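PDB 2F7T: Mos1 transposase from Drosophila mauritiana, which mediates movement of the Mos1 transposon by a cut-and-paste mechanism, the chain here being its catalytic domain with an RNase H-like fold. Local coordinates for residues E8-R13 with A156-D161; T36-W41 with H168-M173. All blocks are in the same frame, centred on the assembly; numbering follows the deposited sequence.

Along the chain the segments alternate, 8-13, 36-41, 156-161, 168-173, so the two contacts cross along the chain. Helix 8-27 is followed directly by strand 34-43, and the loop of contact 1, after strand 151-152, runs into helix 164-178 of contact 2. The centres of contacts 1 and 2 lie about 19 Å apart and their nearest atoms about 6 Å, without touching. Contact 2 is buried in the RNase H-like core, where the helix packs on the middle strand of the mixed sheet and Asp38 binds magnesium. Contact 1 lies at the surface and joins the N-terminal helix to the loop preceding Asp166, so the helix and strand that come early in the chain each meet the connected loop and helix late in it.

Contact 1: residues E8-R13 with A156-D161; sequences ERQMER and AAYSPD
The guanidinium of Arg13 has CA of Ala156 over one face, 3.9 Å above its plane and displaced toward the rim, while the backbone N of Ala157 approaches obliquely, 3.6 Å from Arg13 NH1. The ring of Tyr158 meets the amide of Gln10 at a slant, the two planes turned 58° apart. Here Gln10 CD lies 3.4 Å from Tyr158 CD1, and NE2 sits so close to CE1 that the exact fit is doubtful. His4 stacks on the same tyrosine ring and also hydrogen-bonds through NE2 to Gln10 OE1, which probably helps set the rotation of the amide.

Between these two flat groups lies Ala157, whose methyl CB points at the helix and comes within 4.4 Å of Gln10 CG and 4.1 Å of Arg13 NH1. Gln10 and Arg13, three residues apart, project from the same side of the first turns of helix 8-27. That helix is thereby laid against the loop joining strand 151-152, at one border of the RNase H-like sheet, to helix 164-178, which carries Asp166, probably a magnesium ligand of the DDD motif. The contact covers 257 Å² and has no hydrogen bond across it, so van der Waals packing of aliphatic and planar groups carries it.

Arg13 holds CG anti to its own amide nitrogen (chi1 -176°) and stays extended as far as NE, which lays the chain alongside the backbone of Ala156 and brings NE 3.9 Å from Ala156 CA. The carbonyl oxygen of Tyr158 is hydrogen-bonded to the hydroxyl of Tyr225. Val2 of the second subunit packs on Tyr158, and farther along the loop Asp161 forms a salt bridge with Arg14 of helix 8-27 in the same chain.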
ATOM      1  N   GLU A   8      10.425 -12.958  15.380  1.00 36.55           N
ATOM      2  CA  GLU A   8       9.810 -14.073  16.107  1.00 36.65           C
ATOM      3  C   GLU A   8       8.826 -13.623  17.185  1.00 36.69           C
ATOM      4  O   GLU A   8       7.732 -14.173  17.346  1.00 35.81           O
ATOM      5  CB  GLU A   8      10.902 -14.983  16.756  1.00 36.43           C
ATOM      6  CG  GLU A   8      11.695 -15.896  15.770  1.00 38.47           C
ATOM      7  CD  GLU A   8      10.767 -16.732  14.883  1.00 42.86           C
ATOM      8  OE1 GLU A   8      11.002 -16.862  13.636  1.00 39.85           O
ATOM      9  OE2 GLU A   8       9.729 -17.195  15.444  1.00 42.65           O
ATOM     10  N   ARG A   9       9.289 -12.665  17.979  1.00 35.98           N
ATOM     11  CA  ARG A   9       8.524 -11.953  18.946  1.00 37.20           C
ATOM     12  C   ARG A   9       7.191 -11.449  18.380  1.00 33.98           C
ATOM     13  O   ARG A   9       6.148 -11.698  18.969  1.00 32.86           O
ATOM     14  CB  ARG A   9       9.362 -10.734  19.401  1.00 36.98           C
ATOM     15  CG  ARG A   9       8.980 -10.199  20.805  1.00 42.86           C
ATOM     16  CD  ARG A   9       9.944  -9.087  21.408  1.00 45.25           C
ATOM     17  NE  ARG A   9      10.444  -9.584  22.718  1.00 59.60           N
ATOM     18  CZ  ARG A   9      11.532 -10.369  22.870  1.00 61.41           C
ATOM     19  NH1 ARG A   9      12.278 -10.696  21.815  1.00 59.78           N
ATOM     20  NH2 ARG A   9      11.886 -10.787  24.089  1.00 65.63           N
ATOM     21  N   GLN A  10       7.267 -10.719  17.264  1.00 31.92           N
ATOM     22  CA  GLN A  10       6.123 -10.183  16.561  1.00 31.51           C
ATOM     23  C   GLN A  10       5.126 -11.213  16.066  1.00 30.11           C
ATOM     24  O   GLN A  10       3.944 -11.013  16.260  1.00 29.28           O
ATOM     25  CB  GLN A  10       6.563  -9.294  15.400  1.00 32.28           C
ATOM     26  CG  GLN A  10       7.134  -7.930  15.894  1.00 35.40           C
ATOM     27  CD  GLN A  10       8.074  -7.264  14.901  1.00 36.93           C
ATOM     28  OE1 GLN A  10       8.204  -7.679  13.753  1.00 33.04           O
ATOM     29  NE2 GLN A  10       8.730  -6.226  15.351  1.00 42.35           N
ATOM     30  N   MET A  11       5.613 -12.308  15.451  1.00 28.33           N
ATOM     31  CA  MET A  11       4.758 -13.381  14.941  1.00 25.97           C
ATOM     32  C   MET A  11       4.096 -14.180  16.067  1.00 26.97           C
ATOM     33  O   MET A  11       2.923 -14.483  16.032  1.00 25.63           O
ATOM     34  CB  MET A  11       5.517 -14.238  14.019  1.00 25.79           C
ATOM     35  CG  MET A  11       6.091 -13.540  12.773  1.00 22.24           C
ATOM     36  SD  MET A  11       6.825 -14.749  11.602  1.00 25.88           S
ATOM     37  CE  MET A  11       8.457 -14.829  12.228  1.00 21.44           C
ATOM     38  N   GLU A  12       4.838 -14.433  17.123  1.00 27.57           N
ATOM     39  CA  GLU A  12       4.307 -14.984  18.390  1.00 29.54           C
ATOM     40  C   GLU A  12       3.158 -14.156  19.038  1.00 28.42           C
ATOM     41  O   GLU A  12       2.129 -14.703  19.444  1.00 28.15           O
ATOM     42  CB  GLU A  12       5.475 -14.948  19.344  1.00 30.52           C
ATOM     43  CG  GLU A  12       5.650 -16.069  20.316  1.00 40.35           C
ATOM     44  CD  GLU A  12       7.094 -15.988  20.891  1.00 49.93           C
ATOM     45  OE1 GLU A  12       7.342 -15.057  21.722  1.00 49.16           O
ATOM     46  OE2 GLU A  12       7.983 -16.815  20.480  1.00 49.16           O
ATOM     47  N   ARG A  13       3.371 -12.852  19.194  1.00 27.98           N
ATOM     48  CA  ARG A  13       2.303 -11.934  19.666  1.00 28.33           C
ATOM     49  C   ARG A  13       1.074 -11.938  18.767  1.00 24.80           C
ATOM     50  O   ARG A  13      -0.004 -12.056  19.263  1.00 25.57           O
ATOM     51  CB  ARG A  13       2.785 -10.490  19.793  1.00 29.84           C
ATOM     52  CG  ARG A  13       1.711  -9.555  20.373  1.00 37.56           C
ATOM     53  CD  ARG A  13       2.192  -8.181  20.696  1.00 46.02           C
ATOM     54  NE  ARG A  13       1.195  -7.454  21.481  1.00 56.80           N
ATOM     55  CZ  ARG A  13       1.167  -6.123  21.647  1.00 58.77           C
ATOM     56  NH1 ARG A  13       2.074  -5.344  21.067  1.00 61.68           N
ATOM     57  NH2 ARG A  13       0.204  -5.572  22.378  1.00 60.46           N
ATOM     58  N   ALA A 156      -1.819  -6.631  18.568  1.00 46.10           N
ATOM     59  CA  ALA A 156      -0.552  -6.995  17.980  1.00 47.30           C
ATOM     60  C   ALA A 156       0.277  -5.825  17.358  1.00 47.47           C
ATOM     61  O   ALA A 156      -0.282  -4.870  16.809  1.00 48.78           O
ATOM     62  CB  ALA A 156      -0.893  -8.035  16.918  1.00 46.38           C
ATOM     63  N   ALA A 157       1.599  -5.899  17.515  1.00 47.77           N
ATOM     64  CA  ALA A 157       2.621  -5.050  16.800  1.00 47.15           C
ATOM     65  C   ALA A 157       2.724  -5.345  15.297  1.00 45.83           C
ATOM     66  O   ALA A 157       2.950  -6.518  14.889  1.00 44.16           O
ATOM     67  CB  ALA A 157       4.068  -5.216  17.446  1.00 46.89           C
ATOM     68  N   TYR A 158       2.550  -4.259  14.519  1.00 44.68           N
ATOM     69  CA  TYR A 158       2.682  -4.239  13.063  1.00 41.71           C
ATOM     70  C   TYR A 158       1.558  -4.955  12.353  1.00 38.06           C
ATOM     71  O   TYR A 158       1.812  -5.693  11.351  1.00 37.38           O
ATOM     72  CB  TYR A 158       4.010  -4.895  12.719  1.00 45.10           C
ATOM     73  CG  TYR A 158       5.190  -4.123  13.244  1.00 49.78           C
ATOM     74  CD1 TYR A 158       5.956  -4.611  14.313  1.00 53.89           C
ATOM     75  CD2 TYR A 158       5.548  -2.886  12.679  1.00 53.64           C
ATOM     76  CE1 TYR A 158       7.065  -3.869  14.801  1.00 56.59           C
ATOM     77  CE2 TYR A 158       6.669  -2.132  13.168  1.00 55.73           C
ATOM     78  CZ  TYR A 158       7.419  -2.624  14.221  1.00 53.17           C
ATOM     79  OH  TYR A 158       8.513  -1.887  14.730  1.00 54.78           O
ATOM     80  N   SER A 159       0.326  -4.771  12.850  1.00 32.27           N
ATOM     81  CA  SER A 159      -0.789  -5.585  12.375  1.00 29.01           C
ATOM     82  C   SER A 159      -1.969  -4.846  11.739  1.00 27.04           C
ATOM     83  O   SER A 159      -3.095  -4.984  12.198  1.00 25.68           O
ATOM     84  CB  SER A 159      -1.292  -6.459  13.526  1.00 28.97           C
ATOM     85  OG  SER A 159      -0.307  -7.366  13.921  1.00 28.41           O
ATOM     86  N   PRO A 160      -1.731  -4.046  10.701  1.00 25.69           N
ATOM     87  CA  PRO A 160      -2.782  -3.363  10.064  1.00 23.10           C
ATOM     88  C   PRO A 160      -3.692  -4.332   9.357  1.00 23.06           C
ATOM     89  O   PRO A 160      -4.869  -4.012   9.077  1.00 23.14           O
ATOM     90  CB  PRO A 160      -2.054  -2.503   9.035  1.00 25.17           C
ATOM     91  CG  PRO A 160      -0.796  -3.246   8.707  1.00 25.26           C
ATOM     92  CD  PRO A 160      -0.420  -3.699  10.109  1.00 26.15           C
ATOM     93  N   ASP A 161      -3.197  -5.529   9.123  1.00 21.90           N
ATOM     94  CA  ASP A 161      -3.990  -6.565   8.551  1.00 21.60           C
ATOM     95  C   ASP A 161      -5.003  -7.086   9.548  1.00 21.02           C
ATOM     96  O   ASP A 161      -5.894  -7.860   9.163  1.00 21.04           O
ATOM     97  CB  ASP A 161      -3.077  -7.685   8.004  1.00 22.97           C
ATOM     98  CG  ASP A 161      -2.206  -8.294   9.042  1.00 22.61           C
ATOM     99  OD1 ASP A 161      -1.837  -9.456   8.885  1.00 23.48           O
ATOM    100  OD2 ASP A 161      -1.876  -7.727  10.078  1.00 20.92           O
TER

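Contact 2: residues T36-W41 with H168-M173; sequences TGDEKW and HLFASM. With MG (magnesium ion), chain B.
Strand 34-43 of the RNase H-like sheet supplies Asp38, the first aspartate of the DDD motif, and Phe170 of helix 164-178 packs directly behind it. Asp38 OD1 binds the magnesium ion at 2.2 Å; four waters and Asp131 complete six ligands. Water 3 also donates to Glu39 OE2 (2.8 Å), linking the neighbouring side chain to the metal shell, while Glu39 OE1 is hydrogen-bonded to His136 NE2. On the helix side, CB of Asp38 touches Phe170 CE2 at 3.5 Å, the carboxylate and ring planes lying 32° apart.

Lys40 covers one face of the phenyl ring: its CB makes a CH-pi contact 3.8 Å from the Phe170 centroid, 16° off the normal. From CB the lysine chain continues across the ring until CD meets Met173 CE at 3.3 Å, a tight pairing of carbons. Trimming Phe170 to an alanine is likely to open a gap behind Asp38, take the aromatic face from under Lys40 and let the metal-binding aspartate shift.

The axes of segments 36-41 and 168-173 come within 10.3 Å, their N-to-C directions 37° apart, with Val77 of strand 72-80 also against Phe170. Beyond, Trp191 and Trp195 pack on Met173, so that helix 164-178 has the sheet on the Phe170 side and helix 185-198 against Met173.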
ATOM      1  N   THR A  36     -13.811   0.919  16.886  1.00 18.45           N
ATOM      2  CA  THR A  36     -12.422   0.881  16.469  1.00 17.35           C
ATOM      3  C   THR A  36     -12.037   2.168  15.743  1.00 18.09           C
ATOM      4  O   THR A  36     -12.881   2.912  15.298  1.00 19.37           O
ATOM      5  CB  THR A  36     -12.195  -0.379  15.626  1.00 18.79           C
ATOM      6  OG1 THR A  36     -10.790  -0.577  15.484  1.00 18.15           O
ATOM      7  CG2 THR A  36     -12.730  -0.228  14.074  1.00 15.41           C
ATOM      8  N   GLY A  37     -10.765   2.494  15.722  1.00 18.47           N
ATOM      9  CA  GLY A  37     -10.347   3.766  15.183  1.00 18.21           C
ATOM     10  C   GLY A  37      -8.889   3.755  14.807  1.00 19.72           C
ATOM     11  O   GLY A  37      -8.151   2.876  15.249  1.00 18.94           O
ATOM     12  N   ASP A  38      -8.478   4.713  13.978  1.00 20.55           N
ATOM     13  CA  ASP A  38      -7.077   4.899  13.592  1.00 21.01           C
ATOM     14  C   ASP A  38      -6.926   6.273  12.967  1.00 22.04           C
ATOM     15  O   ASP A  38      -7.934   6.951  12.640  1.00 20.97           O
ATOM     16  CB  ASP A  38      -6.709   3.902  12.498  1.00 21.13           C
ATOM     17  CG  ASP A  38      -5.179   3.665  12.405  1.00 23.11           C
ATOM     18  OD1 ASP A  38      -4.424   4.058  13.348  1.00 19.41           O
ATOM     19  OD2 ASP A  38      -4.664   3.077  11.430  1.00 24.04           O
ATOM     20  N   GLU A  39      -5.663   6.672  12.783  1.00 22.39           N
ATOM     21  CA  GLU A  39      -5.288   7.990  12.214  1.00 24.78           C
ATOM     22  C   GLU A  39      -4.736   7.746  10.820  1.00 25.86           C
ATOM     23  O   GLU A  39      -4.042   6.737  10.592  1.00 26.24           O
ATOM     24  CB  GLU A  39      -4.140   8.611  13.018  1.00 23.54           C
ATOM     25  CG  GLU A  39      -4.516   9.119  14.399  1.00 28.36           C
ATOM     26  CD  GLU A  39      -4.408   8.051  15.506  1.00 36.09           C
ATOM     27  OE1 GLU A  39      -4.551   8.380  16.732  1.00 32.98           O
ATOM     28  OE2 GLU A  39      -4.136   6.849  15.159  1.00 38.21           O
ATOM     29  N   LYS A  40      -4.995   8.666   9.900  1.00 27.88           N
ATOM     30  CA  LYS A  40      -4.384   8.656   8.556  1.00 29.46           C
ATOM     31  C   LYS A  40      -4.166  10.102   8.050  1.00 30.93           C
ATOM     32  O   LYS A  40      -5.046  10.962   8.150  1.00 30.01           O
ATOM     33  CB  LYS A  40      -5.263   7.846   7.590  1.00 29.60           C
ATOM     34  CG  LYS A  40      -5.036   8.080   6.098  1.00 31.72           C
ATOM     35  CD  LYS A  40      -6.149   7.427   5.322  1.00 31.09           C
ATOM     36  CE  LYS A  40      -5.833   7.192   3.852  1.00 33.92           C
ATOM     37  NZ  LYS A  40      -4.404   6.712   3.670  1.00 39.06           N
ATOM     38  N   TRP A  41      -2.962  10.356   7.559  1.00 32.91           N
ATOM     39  CA  TRP A  41      -2.597  11.598   6.864  1.00 35.60           C
ATOM     40  C   TRP A  41      -3.340  11.725   5.550  1.00 35.86           C
ATOM     41  O   TRP A  41      -3.333  10.784   4.731  1.00 35.05           O
ATOM     42  CB  TRP A  41      -1.095  11.629   6.495  1.00 37.34           C
ATOM     43  CG  TRP A  41      -0.195  11.882   7.642  1.00 40.84           C
ATOM     44  CD1 TRP A  41       0.766  11.016   8.124  1.00 45.52           C
ATOM     45  CD2 TRP A  41      -0.122  13.068   8.465  1.00 42.37           C
ATOM     46  NE1 TRP A  41       1.423  11.598   9.192  1.00 49.49           N
ATOM     47  CE2 TRP A  41       0.900  12.849   9.432  1.00 45.09           C
ATOM     48  CE3 TRP A  41      -0.818  14.304   8.489  1.00 44.00           C
ATOM     49  CZ2 TRP A  41       1.255  13.815  10.414  1.00 43.57           C
ATOM     50  CZ3 TRP A  41      -0.486  15.268   9.502  1.00 44.30           C
ATOM     51  CH2 TRP A  41       0.553  15.011  10.435  1.00 43.04           C
ATOM     52  N   HIS A 168      -9.825  -2.347   5.981  1.00 20.65           N
ATOM     53  CA  HIS A 168     -11.119  -2.166   5.373  1.00 19.01           C
ATOM     54  C   HIS A 168     -11.398  -0.713   5.104  1.00 20.63           C
ATOM     55  O   HIS A 168     -11.494  -0.342   3.938  1.00 20.72           O
ATOM     56  CB  HIS A 168     -12.222  -2.759   6.239  1.00 19.84           C
ATOM     57  CG  HIS A 168     -13.603  -2.675   5.634  1.00 19.66           C
ATOM     58  ND1 HIS A 168     -14.068  -3.582   4.718  1.00 20.59           N
ATOM     59  CD2 HIS A 168     -14.657  -1.848   5.904  1.00 25.46           C
ATOM     60  CE1 HIS A 168     -15.324  -3.298   4.403  1.00 24.41           C
ATOM     61  NE2 HIS A 168     -15.699  -2.236   5.096  1.00 24.84           N
ATOM     62  N   LEU A 169     -11.544   0.126   6.146  1.00 19.01           N
ATOM     63  CA  LEU A 169     -11.873   1.502   5.908  1.00 18.55           C
ATOM     64  C   LEU A 169     -10.902   2.311   5.048  1.00 18.47           C
ATOM     65  O   LEU A 169     -11.280   2.960   4.083  1.00 18.19           O
ATOM     66  CB  LEU A 169     -12.115   2.218   7.244  1.00 18.59           C
ATOM     67  CG  LEU A 169     -12.719   3.635   7.180  1.00 22.36           C
ATOM     68  CD1 LEU A 169     -14.178   3.407   6.797  1.00 21.83           C
ATOM     69  CD2 LEU A 169     -12.705   4.378   8.572  1.00 17.78           C
ATOM     70  N   PHE A 170      -9.651   2.386   5.477  1.00 20.10           N
ATOM     71  CA  PHE A 170      -8.624   3.239   4.811  1.00 20.07           C
ATOM     72  C   PHE A 170      -8.163   2.568   3.510  1.00 22.39           C
ATOM     73  O   PHE A 170      -7.655   3.226   2.630  1.00 24.36           O
ATOM     74  CB  PHE A 170      -7.394   3.420   5.676  1.00 18.76           C
ATOM     75  CG  PHE A 170      -7.602   4.237   6.894  1.00 19.24           C
ATOM     76  CD1 PHE A 170      -8.609   5.189   6.970  1.00 18.87           C
ATOM     77  CD2 PHE A 170      -6.758   4.082   7.969  1.00 18.10           C
ATOM     78  CE1 PHE A 170      -8.779   5.959   8.089  1.00 21.37           C
ATOM     79  CE2 PHE A 170      -6.909   4.862   9.093  1.00 19.67           C
ATOM     80  CZ  PHE A 170      -7.947   5.826   9.137  1.00 18.63           C
ATOM     81  N   ALA A 171      -8.330   1.260   3.381  1.00 23.75           N
ATOM     82  CA  ALA A 171      -8.008   0.589   2.120  1.00 25.57           C
ATOM     83  C   ALA A 171      -9.040   1.014   1.098  1.00 27.44           C
ATOM     84  O   ALA A 171      -8.725   1.413   0.002  1.00 28.99           O
ATOM     85  CB  ALA A 171      -8.012  -0.939   2.268  1.00 23.32           C
ATOM     86  N   SER A 172     -10.300   0.914   1.440  1.00 29.01           N
ATOM     87  CA  SER A 172     -11.301   1.460   0.565  1.00 29.86           C
ATOM     88  C   SER A 172     -11.166   2.988   0.282  1.00 30.94           C
ATOM     89  O   SER A 172     -11.299   3.412  -0.879  1.00 32.11           O
ATOM     90  CB  SER A 172     -12.664   1.181   1.137  1.00 29.53           C
ATOM     91  OG  SER A 172     -13.539   1.740   0.210  1.00 32.26           O
ATOM     92  N   MET A 173     -10.920   3.801   1.319  1.00 30.18           N
ATOM     93  CA  MET A 173     -10.753   5.234   1.175  1.00 30.22           C
ATOM     94  C   MET A 173      -9.565   5.639   0.292  1.00 31.23           C
ATOM     95  O   MET A 173      -9.662   6.597  -0.451  1.00 31.03           O
ATOM     96  CB  MET A 173     -10.525   5.828   2.551  1.00 30.44           C
ATOM     97  CG  MET A 173     -10.782   7.331   2.664  1.00 33.57           C
ATOM     98  SD  MET A 173     -10.484   7.979   4.315  1.00 31.90           S
ATOM     99  CE  MET A 173      -8.945   8.667   4.137  1.00 39.05           C
TER
HETATM  100 MG    MG B1745      -2.281   3.742  13.692  1.00 31.57          MG
HETATM  101  O   HOH W   1      -2.314   2.732  11.871  1.00 28.40           O
HETATM  102  O   HOH W   2      -2.161   5.412  12.606  1.00 25.16           O
HETATM  103  O   HOH W   3      -2.064   4.931  15.358  1.00 34.18           O
HETATM  104  O   HOH W   4      -0.066   3.670  13.827  1.00 39.45           O